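Local atomic coordinates of peroxisomal membrane protein PEX15 (Saccharomyces cerevisiae, PDB entry 5VXV), a protein that docks the Pex1-Pex6 AAA-ATPase on the peroxisomal membrane, where that motor extracts the receptor Pex5, this fragment being a helical, probably cytoplasmic part of the docking protein. Residues Phe70-Thr74 with Pro75-Glu79; Asn95-Phe98 with Arg99-Lys103; Leu120-Glu123 with Ser124-Asp128. All coordinates share one frame; numbering follows the deposited sequence. Where two conformers were deposited one is given.

Contact 1. Residues Phe70-Thr74 with Pro75-Glu79; sequences FTLDT and PQCIE
Thr74 meets Cys77 across the start of helix 75-86 in a textbook N-cap: the residue just ahead of the helix turns its hydroxyl back onto a backbone N-H of the first turn. Followed outward, the Thr74 side chain starts at CB, which lies beside the Pro75 ring simply because the Thr74-Pro75 peptide link puts it there. Its neighbour from farther along is Gln76, which folds at its second torsion and lays OE1 3.6 Å from Thr74 CB. Next comes OG1, which stands between the backbone N and the carbonyl carbon (chi1 70°) and is thereby aimed into the helix end. There Thr74 OG1 accepts from Cys77 N at 3.0 Å, with a fairly straight N-H...O angle of 156°. The same hydroxyl is also hydrogen-bonded to Asn68 O, at the close of helix 60-70, tying the end of one helix to the beginning of the next.

A type I turn from Thr71 to Thr74 links the two helices, and the first regular helical bond follows it, Ile78 N to Thr74 O at 3.1 Å. Pro75, which has no N-H to offer, suits the first position after the cap. Cys77 turns its sulfur toward the loop, SG lying anti to the backbone N (chi1 -179°). It rests against the backbone of Leu72, where Cys77 SG is 3.7 Å from Leu72 CA.

Contact 2. Residues Asn95-Phe98 with Arg99-Lys103; sequences NKFF and RCCIK
Asn95 to Phe98 hand their four carbonyls to the next turn of one unbroken helix: Arg99 N, Cys100 N, Cys101 N and Ile102 N bind the oxygens of Asn95, Lys96, Phe97 and Phe98 in order. The bonds run from 2.9 Å for Ile102 N to Phe98 O up to 3.0 Å for Arg99 N to Asn95 O. On one side of this turn Cys101 sets its sulfur over a face of the Phe97 ring. SG lies 3.9 Å from the ring centroid, 29° off the normal, and Cys101 SG comes nearest at Phe97 CE2, 3.5 Å away. This is a Cys sulfur-aromatic contact spaced i to i+4. It belongs to the heart of an all-helical domain, where helix 91-108 has neighbours on several sides: Phe97 packs on helix 75-86, Phe98 on helix 112-136.

The polar flank belongs to Arg99, whose chain bends at its third torsion (chi3 -68°) and turns the guanidinium back along the helix. One face of that group looks onto Asn95 O, 4.0 Å from the plane and toward its rim. At the end of one branch, Arg99 NH2 meets the Lys96 aliphatic chain, 3.4 Å from Lys96 CG. Lys96 runs on extended, keeping its ammonium apart, with Lys96 NZ 5.9 Å from Arg99 NH2; NZ bonds to Ser47 OG, while Arg99 NH2 forms a salt bridge with Asp50.

Contact 3. Residues Leu120-Glu123 with Ser124-Asp128; sequences LELE and SIMSD
Leu122 and Met126, a selenomethionine in the crystal, make the apolar part of this helical turn. With CG anti to the backbone N (chi1 179°), Leu122 crosses the Met126 chain at an angle, Leu122 CD1 lying 3.8 Å from Met126 CG and its branch point, Leu122 CG, 3.9 Å from Met126 SE. An alanine in place of Leu122 would probably leave Met126 CG and SE without this neighbour and open a gap toward Ile102 and Leu72.

The polar part is mostly backbone: Ser124, Ile125, Met126 and Ser127 each give their N-H to the carbonyl four residues back, Met126 N to Leu122 O being the shortest at 2.8 Å. The Ser127 hydroxyl also comes close, with Ser127 OG 2.9 Å from Glu123 O.

Charge enters through Glu123, whose extended chain (chi2 173°) carries its carboxylate to helix 143-161 and the loop after it. There OE2 forms a salt bridge with Lys158 and a hydrogen bond with His162. Met126 packs on helix 143-161 and Phe98, Leu122 on Ile102 and Ile125 on Phe98. Leu122 and Met126 are buried while Ser124 and Asp128 are exposed, the pattern of an amphipathic helix held between neighbours in an all-alpha domain.

Overall arrangement
The three contacts come in series along the chain, contact 1 at the start of helix 75-86, contact 2 inside helix 91-108 and contact 3 inside helix 112-136. Their centres stand about 12 to 14 Å apart, and side chains of each touch the other two. Contact 2, about 3 Å from the centre of the chain, meets contact 1 where Phe70 CE1 lies 3.5 Å from Cys100 CB, and contact 3 where Ile102 CG1 lies 3.5 Å from Leu122 CD2. Leu72 completes the triangle by reaching from the loop to both later helices. At these three sites side-chain packing joins successive helices in this all-helical, probably cytoplasmic part of the protein.

Contact 1. Residues Phe70-Thr74 with Pro75-Glu79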
# COMPACT_ATOMS: atom_id res chain seq x y z
N PHE A 70 -2.48 0.51 11.05
CA PHE A 70 -1.85 -0.25 9.98
C PHE A 70 -1.31 -1.61 10.42
O PHE A 70 -0.64 -2.28 9.63
CB PHE A 70 -0.72 0.56 9.34
CG PHE A 70 -1.18 1.85 8.71
CD1 PHE A 70 -2.13 1.84 7.70
CD2 PHE A 70 -0.67 3.06 9.13
CE1 PHE A 70 -2.56 3.02 7.12
CE2 PHE A 70 -1.10 4.24 8.56
CZ PHE A 70 -2.04 4.22 7.55
N THR A 71 -1.58 -2.03 11.66
CA THR A 71 -1.26 -3.38 12.11
C THR A 71 -2.46 -4.26 11.80
O THR A 71 -3.57 -4.00 12.28
CB THR A 71 -0.92 -3.39 13.60
OG1 THR A 71 0.24 -2.58 13.83
CG2 THR A 71 -0.63 -4.81 14.08
N LEU A 72 -2.23 -5.32 11.03
CA LEU A 72 -3.31 -5.95 10.27
C LEU A 72 -4.41 -6.52 11.16
O LEU A 72 -5.58 -6.52 10.75
CB LEU A 72 -2.74 -7.06 9.37
CG LEU A 72 -1.77 -6.60 8.29
CD1 LEU A 72 -1.23 -7.79 7.51
CD2 LEU A 72 -2.44 -5.60 7.34
N ASP A 73 -4.09 -7.00 12.35
CA ASP A 73 -5.06 -7.71 13.17
C ASP A 73 -5.66 -6.87 14.28
O ASP A 73 -6.37 -7.42 15.13
CB ASP A 73 -4.42 -8.97 13.76
CG ASP A 73 -3.15 -8.69 14.52
OD1 ASP A 73 -2.84 -7.50 14.75
OD2 ASP A 73 -2.45 -9.65 14.89
N THR A 74 -5.42 -5.55 14.30
CA THR A 74 -6.11 -4.74 15.30
C THR A 74 -7.55 -4.46 14.86
O THR A 74 -7.84 -4.44 13.66
CB THR A 74 -5.40 -3.41 15.54
OG1 THR A 74 -5.55 -2.56 14.40
CG2 THR A 74 -3.92 -3.62 15.84
N PRO A 75 -8.46 -4.25 15.81
CA PRO A 75 -9.82 -3.85 15.42
C PRO A 75 -9.84 -2.59 14.58
O PRO A 75 -10.63 -2.49 13.64
CB PRO A 75 -10.53 -3.66 16.77
CG PRO A 75 -9.76 -4.50 17.73
CD PRO A 75 -8.34 -4.45 17.27
N GLN A 76 -8.97 -1.62 14.89
CA GLN A 76 -8.99 -0.35 14.18
C GLN A 76 -8.50 -0.52 12.74
O GLN A 76 -9.02 0.13 11.83
CB GLN A 76 -8.14 0.68 14.93
CG GLN A 76 -8.61 0.96 16.35
CD GLN A 76 -7.92 0.09 17.39
OE1 GLN A 76 -7.58 -1.07 17.14
NE2 GLN A 76 -7.69 0.65 18.57
N CYS A 77 -7.49 -1.37 12.52
CA CYS A 77 -7.02 -1.61 11.16
C CYS A 77 -8.08 -2.34 10.35
O CYS A 77 -8.32 -2.00 9.18
CB CYS A 77 -5.72 -2.41 11.20
SG CYS A 77 -5.01 -2.76 9.57
N ILE A 78 -8.73 -3.35 10.94
CA ILE A 78 -9.80 -4.06 10.26
C ILE A 78 -10.89 -3.08 9.82
O ILE A 78 -11.38 -3.14 8.69
CB ILE A 78 -10.35 -5.17 11.16
CG1 ILE A 78 -9.30 -6.27 11.34
CG2 ILE A 78 -11.64 -5.77 10.59
CD1 ILE A 78 -9.57 -7.22 12.48
N GLU A 79 -11.28 -2.17 10.71
CA GLU A 79 -12.31 -1.20 10.37
C GLU A 79 -11.82 -0.21 9.31
O GLU A 79 -12.56 0.11 8.38
CB GLU A 79 -12.76 -0.45 11.63

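Contact 2. Residues Asn95-Phe98 with Arg99-Lys103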
# COMPACT_ATOMS: atom_id res chain seq x y z
N ASN A 95 -3.86 1.69 -2.53
CA ASN A 95 -2.45 1.37 -2.69
C ASN A 95 -1.61 2.05 -1.61
O ASN A 95 -0.68 1.45 -1.07
CB ASN A 95 -1.97 1.77 -4.08
CG ASN A 95 -2.57 0.89 -5.17
OD1 ASN A 95 -3.10 -0.18 -4.89
ND2 ASN A 95 -2.47 1.34 -6.42
N LYS A 96 -1.91 3.32 -1.30
CA LYS A 96 -1.22 3.99 -0.20
C LYS A 96 -1.40 3.22 1.11
O LYS A 96 -0.45 3.04 1.87
CB LYS A 96 -1.71 5.43 -0.05
CG LYS A 96 -1.30 6.37 -1.16
CD LYS A 96 -1.67 7.81 -0.85
CE LYS A 96 -1.28 8.74 -1.99
NZ LYS A 96 -1.54 10.18 -1.69
N PHE A 97 -2.63 2.78 1.39
CA PHE A 97 -2.89 2.03 2.61
C PHE A 97 -2.03 0.77 2.68
O PHE A 97 -1.40 0.49 3.71
CB PHE A 97 -4.37 1.68 2.71
CG PHE A 97 -4.71 0.80 3.88
CD1 PHE A 97 -4.97 1.35 5.13
CD2 PHE A 97 -4.75 -0.57 3.74
CE1 PHE A 97 -5.27 0.54 6.20
CE2 PHE A 97 -5.05 -1.39 4.81
CZ PHE A 97 -5.31 -0.83 6.05
N PHE A 98 -1.99 -0.00 1.59
CA PHE A 98 -1.17 -1.21 1.59
C PHE A 98 0.30 -0.87 1.82
O PHE A 98 0.99 -1.58 2.56
CB PHE A 98 -1.35 -1.98 0.27
CG PHE A 98 -2.67 -2.71 0.16
CD1 PHE A 98 -3.21 -3.38 1.25
CD2 PHE A 98 -3.36 -2.73 -1.04
CE1 PHE A 98 -4.41 -4.06 1.14
CE2 PHE A 98 -4.57 -3.41 -1.15
CZ PHE A 98 -5.09 -4.07 -0.05
N ARG A 99 0.79 0.21 1.21
CA ARG A 99 2.18 0.59 1.43
C ARG A 99 2.44 0.94 2.89
O ARG A 99 3.52 0.67 3.42
CB ARG A 99 2.56 1.76 0.52
CG ARG A 99 2.73 1.37 -0.94
CD ARG A 99 3.50 2.43 -1.73
NE ARG A 99 2.75 3.67 -1.87
CZ ARG A 99 1.99 3.98 -2.92
NH1 ARG A 99 1.87 3.15 -3.95
NH2 ARG A 99 1.36 5.15 -2.95
N CYS A 100 1.45 1.53 3.56
CA CYS A 100 1.60 1.84 4.98
C CYS A 100 1.65 0.57 5.82
O CYS A 100 2.44 0.48 6.77
CB CYS A 100 0.47 2.76 5.45
SG CYS A 100 0.56 4.43 4.78
N CYS A 101 0.83 -0.42 5.49
CA CYS A 101 0.91 -1.71 6.18
C CYS A 101 2.28 -2.34 5.99
O CYS A 101 2.85 -2.91 6.93
CB CYS A 101 -0.19 -2.65 5.69
SG CYS A 101 -1.87 -2.10 6.05
N ILE A 102 2.82 -2.25 4.77
CA ILE A 102 4.14 -2.79 4.49
C ILE A 102 5.20 -2.09 5.33
O ILE A 102 6.13 -2.72 5.84
CB ILE A 102 4.43 -2.68 2.98
CG1 ILE A 102 3.52 -3.62 2.19
CG2 ILE A 102 5.90 -2.97 2.67
CD1 ILE A 102 3.43 -3.31 0.72
N LYS A 103 5.07 -0.77 5.48
CA LYS A 103 6.07 -0.02 6.24
C LYS A 103 6.11 -0.46 7.69
O LYS A 103 7.18 -0.45 8.31
CB LYS A 103 5.77 1.48 6.15
CG LYS A 103 6.28 2.11 4.86
CD LYS A 103 5.89 3.57 4.76
CE LYS A 103 6.31 4.15 3.42
NZ LYS A 103 5.78 5.52 3.22

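Contact 3. Residues Leu120-Glu123 with Ser124-Asp128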
# COMPACT_ATOMS: atom_id res chain seq x y z
N LEU A 120 2.64 -12.99 5.27
CA LEU A 120 1.70 -13.97 4.74
C LEU A 120 0.26 -13.48 4.90
O LEU A 120 -0.57 -13.67 4.00
CB LEU A 120 1.89 -15.32 5.43
CG LEU A 120 2.81 -16.31 4.70
CD1 LEU A 120 4.16 -15.69 4.40
CD2 LEU A 120 2.98 -17.59 5.52
N GLU A 121 -0.06 -12.87 6.04
CA GLU A 121 -1.39 -12.30 6.23
C GLU A 121 -1.67 -11.22 5.19
O GLU A 121 -2.77 -11.16 4.62
CB GLU A 121 -1.53 -11.72 7.64
CG GLU A 121 -1.59 -12.76 8.74
CD GLU A 121 -1.84 -12.14 10.11
OE1 GLU A 121 -2.40 -11.02 10.16
OE2 GLU A 121 -1.47 -12.76 11.12
N LEU A 122 -0.69 -10.35 4.94
CA LEU A 122 -0.88 -9.29 3.95
C LEU A 122 -1.06 -9.87 2.56
O LEU A 122 -1.88 -9.37 1.77
CB LEU A 122 0.31 -8.34 3.98
CG LEU A 122 0.27 -7.19 2.97
CD1 LEU A 122 -0.92 -6.27 3.23
CD2 LEU A 122 1.57 -6.42 3.01
N GLU A 123 -0.30 -10.92 2.22
CA GLU A 123 -0.45 -11.55 0.91
C GLU A 123 -1.89 -11.98 0.68
O GLU A 123 -2.47 -11.73 -0.38
CB GLU A 123 0.50 -12.74 0.80
CG GLU A 123 1.96 -12.36 0.63
CD GLU A 123 2.88 -13.56 0.68
OE1 GLU A 123 2.43 -14.66 1.08
OE2 GLU A 123 4.07 -13.41 0.32
N SER A 124 -2.49 -12.64 1.68
CA SER A 124 -3.88 -13.08 1.55
C SER A 124 -4.83 -11.90 1.42
O SER A 124 -5.73 -11.91 0.57
CB SER A 124 -4.26 -13.95 2.75
OG SER A 124 -3.51 -15.15 2.77
N ILE A 125 -4.65 -10.88 2.25
CA ILE A 125 -5.51 -9.70 2.19
C ILE A 125 -5.44 -9.08 0.80
O ILE A 125 -6.47 -8.74 0.20
CB ILE A 125 -5.11 -8.69 3.28
CG1 ILE A 125 -5.56 -9.21 4.65
CG2 ILE A 125 -5.71 -7.31 3.01
CD1 ILE A 125 -4.96 -8.46 5.82
N MSE A 126 -4.24 -8.92 0.26
CA MSE A 126 -4.07 -8.25 -1.02
C MSE A 126 -4.58 -9.10 -2.18
O MSE A 126 -5.25 -8.58 -3.08
CB MSE A 126 -2.60 -7.88 -1.23
CG MSE A 126 -2.12 -6.77 -0.31
SE MSE A 126 -0.35 -6.12 -0.78
CE MSE A 126 -0.79 -5.16 -2.41
N SER A 127 -4.28 -10.40 -2.18
CA SER A 127 -4.74 -11.24 -3.28
C SER A 127 -6.26 -11.39 -3.25
O SER A 127 -6.91 -11.39 -4.30
CB SER A 127 -4.05 -12.60 -3.25
OG SER A 127 -4.24 -13.26 -2.02
N ASP A 128 -6.85 -11.52 -2.06
CA ASP A 128 -8.30 -11.51 -1.96
C ASP A 128 -8.88 -10.22 -2.52
O ASP A 128 -9.88 -10.23 -3.23
CB ASP A 128 -8.75 -11.69 -0.51
CG ASP A 128 -8.62 -13.13 -0.02
OD1 ASP A 128 -8.51 -14.05 -0.86
OD2 ASP A 128 -8.65 -13.33 1.21